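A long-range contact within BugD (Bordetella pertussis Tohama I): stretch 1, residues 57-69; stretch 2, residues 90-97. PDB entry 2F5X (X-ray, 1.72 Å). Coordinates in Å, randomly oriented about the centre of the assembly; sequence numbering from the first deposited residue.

Stretch 1 57-69: GAGGTIGTTQVAR
Stretch 2, residues 90-97: LYKNPGYE

Stretch 1 enters as a glycine-rich turn and then becomes a helix from Thr61 to Ala68. Gly57 (phi/psi 137/144), Ala58 (46/48), Gly59 (66/21) and Gly60 (101/-9) all have positive phi. At Gly57 and Gly60 a CB would be jammed against the preceding carbonyl, so both places call for glycine. The turn is tied by Gly60 N to Gly57 O (3.1 Å) and Thr61 N to Ala58 O (3.1 Å), with Gly60 as N-cap. Helical bonds follow, from Thr64 N to Gly60 O (3.1 Å) through Ala68 N to Thr64 O (3.0 Å), at phi/psi near -63/-40.

Stretch 2 has no regular helix or strand. Tyr91 is extended (-124/136), Lys92 lies at -58/-41 and Asn93 at -137/98. Pro94 (-71/-11, C-gamma endo) leads into Gly95 (104/-8), and Tyr96 is extended again (-151/166). Asn93 (chi1 t, chi2 -3°) carries its side chain forward along the chain, where OD1 accepts from Gly95 N at 3.0 Å. The register sets Thr61 CA 6.0 Å from Pro94 CA, and Thr65 CA 5.2 Å from Gly95 CA, so the pairing advances in sequence in both stretches. That close approach suits glycine: an ideal CB on Gly95 would point toward the helix and lie 2.0 Å from Thr65 OG1, a clash, and its backbone angles also demand glycine.

No direct hydrogen bond crosses the contact, which buries 375 Å² in all. CA-to-CB bonds of Ala58, Thr61, Thr64, Ala68, Tyr91 and Tyr96 point toward the other stretch, those of Thr65 and Pro94 sideways. Three threonine hydroxyls bond within stretch 1: Thr61 OG1 (chi1 p) donates to Ala58 O at 2.8 Å, Thr64 OG1 (m) to Gly60 O at 3.0 Å, and Thr65 OG1 (m) to Thr61 O at 2.8 Å. Thr65 OG1 also packs 3.2 Å from Gly95 CA and 3.2 Å from Pro94 O, the latter at too poor an angle for a bond.

The methyls of Thr61 and Thr64 pack against tyrosines. Thr64 CG2 sits 3.5 Å from the Tyr96 ring centroid, 8° off its normal, in a CH-pi contact over one face. Tyr96 (chi1 p, chi2 101°) brings its CB 4.0 Å from Ala68 CB, where a small side chain fits. Water 1 links Thr64 and Tyr96, donating to Thr64 OG1 at 3.1 Å and Tyr96 OH at 3.0 Å.

Tyr91 (chi1 m, chi2 -86°) reaches the turn. Its CE2 lies 3.6 Å from Thr61 CG2; its OH lies 3.2 Å from Ala58 O, not a hydrogen bond, and is hydrogen-bonded elsewhere in the structure. Thr61 CB also packs 3.5 Å from Pro94 O.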

# COMPACT_ATOMS: atom_id res chain seq x y z
N GLY A 57 -11.22 4.54 -5.02
CA GLY A 57 -11.86 3.99 -6.21
C GLY A 57 -10.87 3.31 -7.12
O GLY A 57 -9.72 3.76 -7.24
N ALA A 58 -11.31 2.21 -7.75
CA ALA A 58 -10.53 1.46 -8.74
C ALA A 58 -9.08 1.20 -8.32
O ALA A 58 -8.14 1.42 -9.10
CB ALA A 58 -10.58 2.15 -10.12
N GLY A 59 -8.92 0.72 -7.08
CA GLY A 59 -7.63 0.26 -6.58
C GLY A 59 -6.57 1.34 -6.43
O GLY A 59 -5.38 1.03 -6.40
N GLY A 60 -7.00 2.59 -6.34
CA GLY A 60 -6.08 3.71 -6.23
C GLY A 60 -5.87 4.47 -7.54
O GLY A 60 -5.23 5.53 -7.54
N THR A 61 -6.38 3.93 -8.65
CA THR A 61 -6.10 4.59 -9.93
C THR A 61 -6.82 5.91 -10.09
O THR A 61 -6.33 6.79 -10.77
CB THR A 61 -6.39 3.70 -11.16
OG1 THR A 61 -7.76 3.27 -11.14
CG2 THR A 61 -5.58 2.41 -11.13
N ILE A 62 -8.00 6.03 -9.47
CA ILE A 62 -8.76 7.28 -9.56
C ILE A 62 -8.01 8.42 -8.88
O ILE A 62 -7.87 9.52 -9.44
CB ILE A 62 -10.19 7.09 -8.97
CG1 ILE A 62 -11.01 6.10 -9.82
CG2 ILE A 62 -10.92 8.44 -8.83
CD1 ILE A 62 -11.08 6.40 -11.27
N GLY A 63 -7.50 8.17 -7.67
CA GLY A 63 -6.73 9.17 -6.96
C GLY A 63 -5.43 9.52 -7.67
O GLY A 63 -5.05 10.69 -7.78
N THR A 64 -4.75 8.50 -8.18
CA THR A 64 -3.50 8.70 -8.90
C THR A 64 -3.74 9.55 -10.14
O THR A 64 -2.98 10.50 -10.41
CB THR A 64 -2.88 7.35 -9.27
OG1 THR A 64 -2.51 6.67 -8.06
CG2 THR A 64 -1.55 7.56 -10.04
N THR A 65 -4.81 9.23 -10.85
CA THR A 65 -5.20 9.96 -12.05
C THR A 65 -5.53 11.41 -11.72
O THR A 65 -5.16 12.32 -12.48
CB THR A 65 -6.39 9.27 -12.72
OG1 THR A 65 -5.95 8.00 -13.22
CG2 THR A 65 -6.83 10.02 -13.98
N GLN A 66 -6.22 11.62 -10.60
CA GLN A 66 -6.57 12.97 -10.17
C GLN A 66 -5.33 13.87 -10.06
O GLN A 66 -5.33 15.00 -10.57
CB GLN A 66 -7.34 12.96 -8.85
CG GLN A 66 -7.76 14.36 -8.43
CD GLN A 66 -8.50 14.38 -7.12
OE1 GLN A 66 -9.56 13.76 -6.99
NE2 GLN A 66 -7.95 15.09 -6.13
N VAL A 67 -4.28 13.38 -9.41
CA VAL A 67 -3.05 14.15 -9.32
C VAL A 67 -2.38 14.28 -10.68
O VAL A 67 -1.85 15.35 -11.01
CB VAL A 67 -2.09 13.61 -8.23
CG1 VAL A 67 -0.82 14.47 -8.14
CG2 VAL A 67 -2.78 13.60 -6.88
N ALA A 68 -2.41 13.21 -11.49
CA ALA A 68 -1.81 13.31 -12.83
C ALA A 68 -2.42 14.46 -13.63
O ALA A 68 -1.71 15.12 -14.41
CB ALA A 68 -1.96 11.99 -13.60
N ARG A 69 -3.71 14.71 -13.42
CA ARG A 69 -4.46 15.74 -14.14
C ARG A 69 -4.56 17.09 -13.41
O ARG A 69 -5.17 18.03 -13.91
CB ARG A 69 -5.86 15.22 -14.47
CG ARG A 69 -5.87 14.00 -15.37
CD ARG A 69 -7.27 13.46 -15.68
NE ARG A 69 -7.77 13.94 -16.97
CZ ARG A 69 -8.93 14.56 -17.16
NH1 ARG A 69 -9.75 14.80 -16.14
NH2 ARG A 69 -9.28 14.96 -18.38
N LEU A 90 -2.67 -3.92 -15.19
CA LEU A 90 -3.98 -4.44 -14.79
C LEU A 90 -5.12 -3.75 -15.50
O LEU A 90 -6.23 -4.27 -15.57
CB LEU A 90 -4.15 -4.30 -13.27
CG LEU A 90 -3.20 -5.17 -12.44
CD1 LEU A 90 -3.20 -4.72 -10.97
CD2 LEU A 90 -3.57 -6.66 -12.58
N TYR A 91 -4.85 -2.55 -15.99
CA TYR A 91 -5.84 -1.76 -16.72
C TYR A 91 -5.29 -1.40 -18.09
O TYR A 91 -4.14 -0.99 -18.21
CB TYR A 91 -6.14 -0.45 -15.98
CG TYR A 91 -6.83 -0.63 -14.66
CD1 TYR A 91 -8.22 -0.74 -14.59
CD2 TYR A 91 -6.11 -0.69 -13.47
CE1 TYR A 91 -8.87 -0.90 -13.38
CE2 TYR A 91 -6.74 -0.85 -12.24
CZ TYR A 91 -8.13 -0.95 -12.21
OH TYR A 91 -8.78 -1.10 -11.02
N LYS A 92 -6.14 -1.53 -19.10
CA LYS A 92 -5.80 -1.07 -20.44
C LYS A 92 -5.47 0.42 -20.42
O LYS A 92 -4.53 0.85 -21.09
CB LYS A 92 -6.95 -1.36 -21.41
CG LYS A 92 -7.17 -2.85 -21.61
CD LYS A 92 -7.99 -3.14 -22.85
CE LYS A 92 -8.01 -4.63 -23.14
NZ LYS A 92 -9.21 -5.00 -23.94
N ASN A 93 -6.25 1.18 -19.66
CA ASN A 93 -5.91 2.57 -19.37
C ASN A 93 -6.15 2.93 -17.91
O ASN A 93 -7.27 3.26 -17.51
CB ASN A 93 -6.66 3.54 -20.27
CG ASN A 93 -6.09 4.97 -20.19
OD1 ASN A 93 -5.15 5.27 -19.41
ND2 ASN A 93 -6.65 5.86 -21.01
N PRO A 94 -5.07 2.90 -17.13
CA PRO A 94 -5.16 3.22 -15.70
C PRO A 94 -5.40 4.70 -15.42
O PRO A 94 -5.67 5.04 -14.27
CB PRO A 94 -3.80 2.78 -15.17
CG PRO A 94 -2.89 2.92 -16.32
CD PRO A 94 -3.70 2.56 -17.54
N GLY A 95 -5.28 5.55 -16.43
CA GLY A 95 -5.53 6.98 -16.27
C GLY A 95 -4.27 7.82 -16.23
O GLY A 95 -4.33 9.05 -16.24
N TYR A 96 -3.12 7.16 -16.16
CA TYR A 96 -1.83 7.84 -16.06
C TYR A 96 -0.76 6.99 -16.71
O TYR A 96 -0.96 5.81 -16.98
CB TYR A 96 -1.47 8.16 -14.60
CG TYR A 96 -1.29 6.91 -13.75
CD1 TYR A 96 -0.01 6.44 -13.45
CD2 TYR A 96 -2.38 6.20 -13.28
CE1 TYR A 96 0.17 5.28 -12.70
CE2 TYR A 96 -2.22 5.04 -12.53
CZ TYR A 96 -0.94 4.59 -12.24
OH TYR A 96 -0.76 3.45 -11.49
N GLU A 97 0.39 7.62 -16.95
CA GLU A 97 1.56 7.00 -17.53
C GLU A 97 2.58 6.94 -16.38
O GLU A 97 3.00 7.99 -15.88
CB GLU A 97 2.05 7.86 -18.70
CG GLU A 97 2.62 7.08 -19.88
CD GLU A 97 4.10 6.75 -19.72
OE1 GLU A 97 4.78 6.60 -20.76
OE2 GLU A 97 4.58 6.65 -18.57
O HOH W 1 -2.61 3.76 -9.19